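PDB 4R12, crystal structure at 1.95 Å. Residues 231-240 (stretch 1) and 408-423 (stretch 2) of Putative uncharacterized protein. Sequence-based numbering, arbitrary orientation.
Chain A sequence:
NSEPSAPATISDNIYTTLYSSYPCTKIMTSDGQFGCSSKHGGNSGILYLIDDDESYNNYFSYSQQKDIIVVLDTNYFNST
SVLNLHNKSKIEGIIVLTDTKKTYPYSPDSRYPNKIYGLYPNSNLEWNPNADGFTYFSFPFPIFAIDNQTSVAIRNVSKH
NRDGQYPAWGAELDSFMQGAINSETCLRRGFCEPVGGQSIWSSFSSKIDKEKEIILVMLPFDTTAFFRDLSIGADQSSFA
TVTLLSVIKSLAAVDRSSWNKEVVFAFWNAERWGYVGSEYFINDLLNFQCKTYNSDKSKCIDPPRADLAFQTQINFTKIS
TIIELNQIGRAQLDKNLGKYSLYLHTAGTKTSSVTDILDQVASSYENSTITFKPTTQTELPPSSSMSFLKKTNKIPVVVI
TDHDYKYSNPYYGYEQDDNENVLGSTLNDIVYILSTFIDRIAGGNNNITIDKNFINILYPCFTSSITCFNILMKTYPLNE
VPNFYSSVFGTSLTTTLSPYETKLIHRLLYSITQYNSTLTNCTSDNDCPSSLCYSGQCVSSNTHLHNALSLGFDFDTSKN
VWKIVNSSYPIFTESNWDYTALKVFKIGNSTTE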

# COMPACT_ATOMS: atom_id res chain seq x y z
N SER A 231 -1.43 -2.71 -7.91
CA SER A 231 -0.65 -2.82 -6.68
C SER A 231 -1.36 -3.60 -5.56
O SER A 231 -1.64 -3.03 -4.48
CB SER A 231 -0.29 -1.41 -6.17
OG SER A 231 -1.47 -0.62 -6.01
N ILE A 232 -1.63 -4.88 -5.82
CA ILE A 232 -2.18 -5.79 -4.81
C ILE A 232 -1.25 -5.88 -3.60
O ILE A 232 -1.70 -5.81 -2.45
CB ILE A 232 -2.40 -7.19 -5.40
CG1 ILE A 232 -3.39 -7.12 -6.57
CG2 ILE A 232 -2.87 -8.20 -4.32
CD1 ILE A 232 -3.67 -8.46 -7.21
N GLY A 233 0.06 -6.00 -3.87
CA GLY A 233 1.07 -6.14 -2.82
C GLY A 233 0.69 -7.16 -1.75
O GLY A 233 0.61 -6.82 -0.57
N ALA A 234 0.44 -8.39 -2.17
CA ALA A 234 -0.07 -9.41 -1.27
C ALA A 234 0.88 -9.61 -0.07
O ALA A 234 0.48 -9.41 1.07
CB ALA A 234 -0.29 -10.73 -2.02
N ASP A 235 2.15 -9.93 -0.32
CA ASP A 235 3.07 -10.09 0.81
C ASP A 235 3.54 -8.74 1.33
O ASP A 235 3.75 -8.57 2.53
CB ASP A 235 4.27 -10.97 0.46
CG ASP A 235 4.91 -11.58 1.71
OD1 ASP A 235 4.16 -11.84 2.68
OD2 ASP A 235 6.15 -11.78 1.73
N GLN A 236 3.72 -7.78 0.42
CA GLN A 236 4.17 -6.45 0.82
C GLN A 236 3.32 -5.85 1.93
O GLN A 236 3.85 -5.34 2.93
CB GLN A 236 4.17 -5.50 -0.39
CG GLN A 236 4.64 -4.10 -0.06
CD GLN A 236 4.67 -3.20 -1.29
OE1 GLN A 236 3.84 -3.35 -2.19
NE2 GLN A 236 5.64 -2.29 -1.34
N SER A 237 2.00 -5.90 1.77
CA SER A 237 1.09 -5.29 2.74
C SER A 237 -0.22 -6.06 2.99
O SER A 237 -0.64 -6.23 4.12
CB SER A 237 0.70 -3.88 2.28
OG SER A 237 1.83 -3.03 2.12
N SER A 238 -0.90 -6.48 1.91
CA SER A 238 -2.32 -6.78 2.04
C SER A 238 -2.59 -8.11 2.76
O SER A 238 -3.65 -8.27 3.38
CB SER A 238 -2.99 -6.73 0.66
OG SER A 238 -2.49 -7.72 -0.21
N PHE A 239 -1.65 -9.06 2.72
CA PHE A 239 -1.82 -10.25 3.55
C PHE A 239 -1.93 -9.83 5.02
O PHE A 239 -2.88 -10.23 5.72
CB PHE A 239 -0.68 -11.27 3.34
CG PHE A 239 -0.86 -12.59 4.08
CD1 PHE A 239 -0.60 -12.69 5.44
CD2 PHE A 239 -1.20 -13.74 3.38
CE1 PHE A 239 -0.73 -13.91 6.10
CE2 PHE A 239 -1.31 -14.96 4.04
CZ PHE A 239 -1.08 -15.05 5.40
N ALA A 240 -0.99 -9.01 5.49
CA ALA A 240 -1.05 -8.47 6.85
C ALA A 240 -2.30 -7.62 7.11
O ALA A 240 -2.89 -7.70 8.19
CB ALA A 240 0.23 -7.64 7.17
N SER A 408 11.68 -12.51 1.88
CA SER A 408 11.12 -13.73 1.31
C SER A 408 10.24 -13.40 0.08
O SER A 408 10.17 -14.18 -0.87
CB SER A 408 10.31 -14.49 2.37
OG SER A 408 11.18 -14.89 3.43
N ASN A 409 9.58 -12.26 0.11
CA ASN A 409 8.84 -11.73 -1.05
C ASN A 409 9.72 -11.62 -2.30
O ASN A 409 10.60 -10.78 -2.37
CB ASN A 409 8.27 -10.35 -0.70
CG ASN A 409 7.22 -9.86 -1.70
OD1 ASN A 409 7.03 -10.45 -2.76
ND2 ASN A 409 6.56 -8.75 -1.37
N PRO A 410 9.46 -12.48 -3.31
CA PRO A 410 10.27 -12.44 -4.54
C PRO A 410 9.76 -11.41 -5.56
O PRO A 410 10.38 -11.23 -6.61
CB PRO A 410 10.13 -13.86 -5.07
CG PRO A 410 8.77 -14.28 -4.63
CD PRO A 410 8.51 -13.61 -3.31
N TYR A 411 8.66 -10.75 -5.25
CA TYR A 411 8.07 -9.78 -6.17
C TYR A 411 7.73 -8.48 -5.45
O TYR A 411 6.65 -7.92 -5.65
CB TYR A 411 6.81 -10.37 -6.83
CG TYR A 411 7.15 -11.52 -7.74
CD1 TYR A 411 7.88 -11.31 -8.90
CD2 TYR A 411 6.78 -12.82 -7.43
CE1 TYR A 411 8.22 -12.36 -9.74
CE2 TYR A 411 7.11 -13.88 -8.27
CZ TYR A 411 7.83 -13.65 -9.42
OH TYR A 411 8.17 -14.70 -10.24
N TYR A 412 8.67 -7.98 -4.65
CA TYR A 412 8.38 -6.79 -3.87
C TYR A 412 8.11 -5.56 -4.75
O TYR A 412 8.92 -5.21 -5.61
CB TYR A 412 9.54 -6.48 -2.90
CG TYR A 412 9.23 -5.32 -2.00
CD1 TYR A 412 9.52 -4.02 -2.39
CD2 TYR A 412 8.61 -5.52 -0.77
CE1 TYR A 412 9.21 -2.95 -1.57
CE2 TYR A 412 8.30 -4.46 0.06
CZ TYR A 412 8.60 -3.17 -0.35
OH TYR A 412 8.29 -2.10 0.45
N GLY A 413 6.98 -4.90 -4.53
CA GLY A 413 6.65 -3.69 -5.27
C GLY A 413 6.32 -3.96 -6.72
O GLY A 413 6.65 -3.18 -7.62
N TYR A 414 5.62 -5.06 -6.96
CA TYR A 414 5.40 -5.52 -8.32
C TYR A 414 4.07 -6.26 -8.45
O TYR A 414 3.62 -6.89 -7.49
CB TYR A 414 6.58 -6.42 -8.75
CG TYR A 414 6.47 -6.94 -10.16
CD1 TYR A 414 6.49 -6.06 -11.25
CD2 TYR A 414 6.36 -8.30 -10.41
CE1 TYR A 414 6.37 -6.54 -12.56
CE2 TYR A 414 6.25 -8.79 -11.71
CZ TYR A 414 6.25 -7.91 -12.78
OH TYR A 414 6.14 -8.41 -14.06
N GLU A 415 3.46 -6.19 -9.64
CA GLU A 415 2.12 -6.77 -9.90
C GLU A 415 2.01 -8.25 -9.58
O GLU A 415 0.94 -8.73 -9.23
CB GLU A 415 1.72 -6.55 -11.36
CG GLU A 415 2.80 -7.01 -12.34
CD GLU A 415 2.30 -7.22 -13.76
OE1 GLU A 415 1.11 -7.53 -13.95
OE2 GLU A 415 3.11 -7.10 -14.70
N GLN A 416 3.12 -8.99 -9.70
CA GLN A 416 3.09 -10.41 -9.42
C GLN A 416 3.10 -10.75 -7.92
O GLN A 416 3.08 -11.92 -7.55
CB GLN A 416 4.25 -11.12 -10.12
CG GLN A 416 4.01 -12.61 -10.35
CD GLN A 416 4.89 -13.18 -11.45
OE1 GLN A 416 5.14 -12.53 -12.47
NE2 GLN A 416 5.35 -14.42 -11.26
N ASP A 417 3.11 -9.72 -7.06
CA ASP A 417 2.92 -9.93 -5.64
C ASP A 417 1.42 -10.07 -5.39
O ASP A 417 0.77 -9.15 -4.89
CB ASP A 417 3.53 -8.77 -4.83
CG ASP A 417 3.47 -9.00 -3.33
OD1 ASP A 417 3.09 -10.12 -2.90
OD2 ASP A 417 3.80 -8.05 -2.58
N ASP A 418 0.90 -11.23 -5.75
CA ASP A 418 -0.55 -11.45 -5.78
C ASP A 418 -0.94 -12.67 -4.93
O ASP A 418 -0.14 -13.15 -4.12
CB ASP A 418 -1.02 -11.60 -7.24
CG ASP A 418 -0.36 -12.77 -7.96
OD1 ASP A 418 0.24 -13.66 -7.30
OD2 ASP A 418 -0.42 -12.80 -9.21
N ASN A 419 -2.16 -13.19 -5.13
CA ASN A 419 -2.64 -14.25 -4.24
C ASN A 419 -1.80 -15.51 -4.33
O ASN A 419 -1.74 -16.28 -3.37
CB ASN A 419 -4.15 -14.58 -4.47
CG ASN A 419 -4.47 -15.12 -5.86
OD1 ASN A 419 -3.60 -15.45 -6.66
ND2 ASN A 419 -5.77 -15.23 -6.15
N GLU A 420 -1.14 -15.71 -5.47
CA GLU A 420 -0.27 -16.87 -5.64
C GLU A 420 1.13 -16.66 -5.05
O GLU A 420 1.95 -17.58 -5.03
CB GLU A 420 -0.17 -17.22 -7.12
CG GLU A 420 -1.49 -17.78 -7.64
CD GLU A 420 -1.40 -18.26 -9.07
OE1 GLU A 420 -0.37 -18.03 -9.73
OE2 GLU A 420 -2.38 -18.89 -9.53
N ASN A 421 1.38 -15.46 -4.55
CA ASN A 421 2.67 -15.15 -3.96
C ASN A 421 2.65 -15.30 -2.44
O ASN A 421 3.67 -15.10 -1.79
CB ASN A 421 3.11 -13.72 -4.34
CG ASN A 421 4.58 -13.43 -4.00
OD1 ASN A 421 5.46 -14.24 -4.29
ND2 ASN A 421 4.84 -12.27 -3.40
N VAL A 422 1.50 -15.63 -1.86
CA VAL A 422 1.42 -15.75 -0.40
C VAL A 422 0.81 -17.09 -0.01
O VAL A 422 0.22 -17.77 -0.84
CB VAL A 422 0.59 -14.61 0.23
CG1 VAL A 422 1.39 -13.30 0.25
CG2 VAL A 422 -0.74 -14.44 -0.53
N LEU A 423 0.97 -17.46 1.26
CA LEU A 423 0.51 -18.76 1.75
C LEU A 423 -0.82 -18.65 2.50
O LEU A 423 -0.85 -18.57 3.73
CB LEU A 423 1.57 -19.38 2.67
CG LEU A 423 2.89 -19.80 2.01
CD1 LEU A 423 3.89 -20.34 3.06
CD2 LEU A 423 2.64 -20.83 0.92
O HOH W 1 2.01 -4.72 -5.71
O HOH W 2 4.46 -5.59 -3.75

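Stretch 1 enters a helix, with Gly-233 at the N-cap position and the helix running from Ala-234 onward; stretch 2 is an irregular loop that lies against this helix start. Gly-233 has phi/psi of 46/57°, and the positive phi favours glycine; an ideal CB would also lie 2.9 Å from Gln-236 OE1, a clash. The nearest CA pairs are Gly-233 CA with Asp-417 CA at 5.1 Å and Ala-234 CA with Asp-418 CA at 5.0 Å. Two turns bring the loop there: a type II turn from Tyr-411 to Tyr-414 and a type I turn from Tyr-414 to Asp-417, the latter closed by Asp-417 N to Tyr-414 O at 2.9 Å. Together the stretches bury 617 Å².

The hydrogen bonds between the stretches converge on Asp-417. Amides in the first turn of a helix have no preceding turn to supply carbonyl acceptors, and here one residue meets three of them. Ala-234 N donates to the backbone Asp-417 O (2.8 Å, 175°), Asp-235 N to the carboxylate atom Asp-417 OD1 (2.8 Å, 173°), and Gln-236 N to Asp-417 OD2 (3.0 Å, 160°). The near-linear angles of the first two indicate well-directed bonds. Ala-234 N also lies 3.2 Å from Asp-417 OD1, but the angle there is poor, so proximity alone does not make a bond.

Side chains within the loop hold this carboxylate in place. Asn-421 ND2 donates to Asp-417 OD1 (2.8 Å) and Asn-409 ND2 to Asp-417 OD2 (3.1 Å), while Asn-421 ND2 also reaches Asn-409 OD1 (2.9 Å). Both carboxylate oxygens therefore accept from the loop as well as from the helix.

Water 2 adds a polar link. It accepts from Gly-413 N (2.7 Å) and lies 2.8 Å from both Gln-236 OE1 and Asp-417 OD2, within donating reach of each.

Apolar packing centres on Val-422, whose CA-to-CB bond points toward the helix. Its CG1 sits 3.8 Å from Ala-234 CB, and its CB sits 3.7 Å from Phe-239 CD2, so the valine contacts side chains one helical turn and more apart. Leu-423 O approaches the edge of the Phe-239 ring, 3.7 Å from Phe-239 CE2. Separately, Ile-232 CD1 lies 4.1 Å from Asp-418 CB, a contact of methyl with methylene carbon.

Gln-236 supplies a mixed contact: its extended side chain (chi1 and chi2 both t) brings CD over one face of the Tyr-412 ring, with Gln-236 NE2 3.2 Å from Tyr-412 OH.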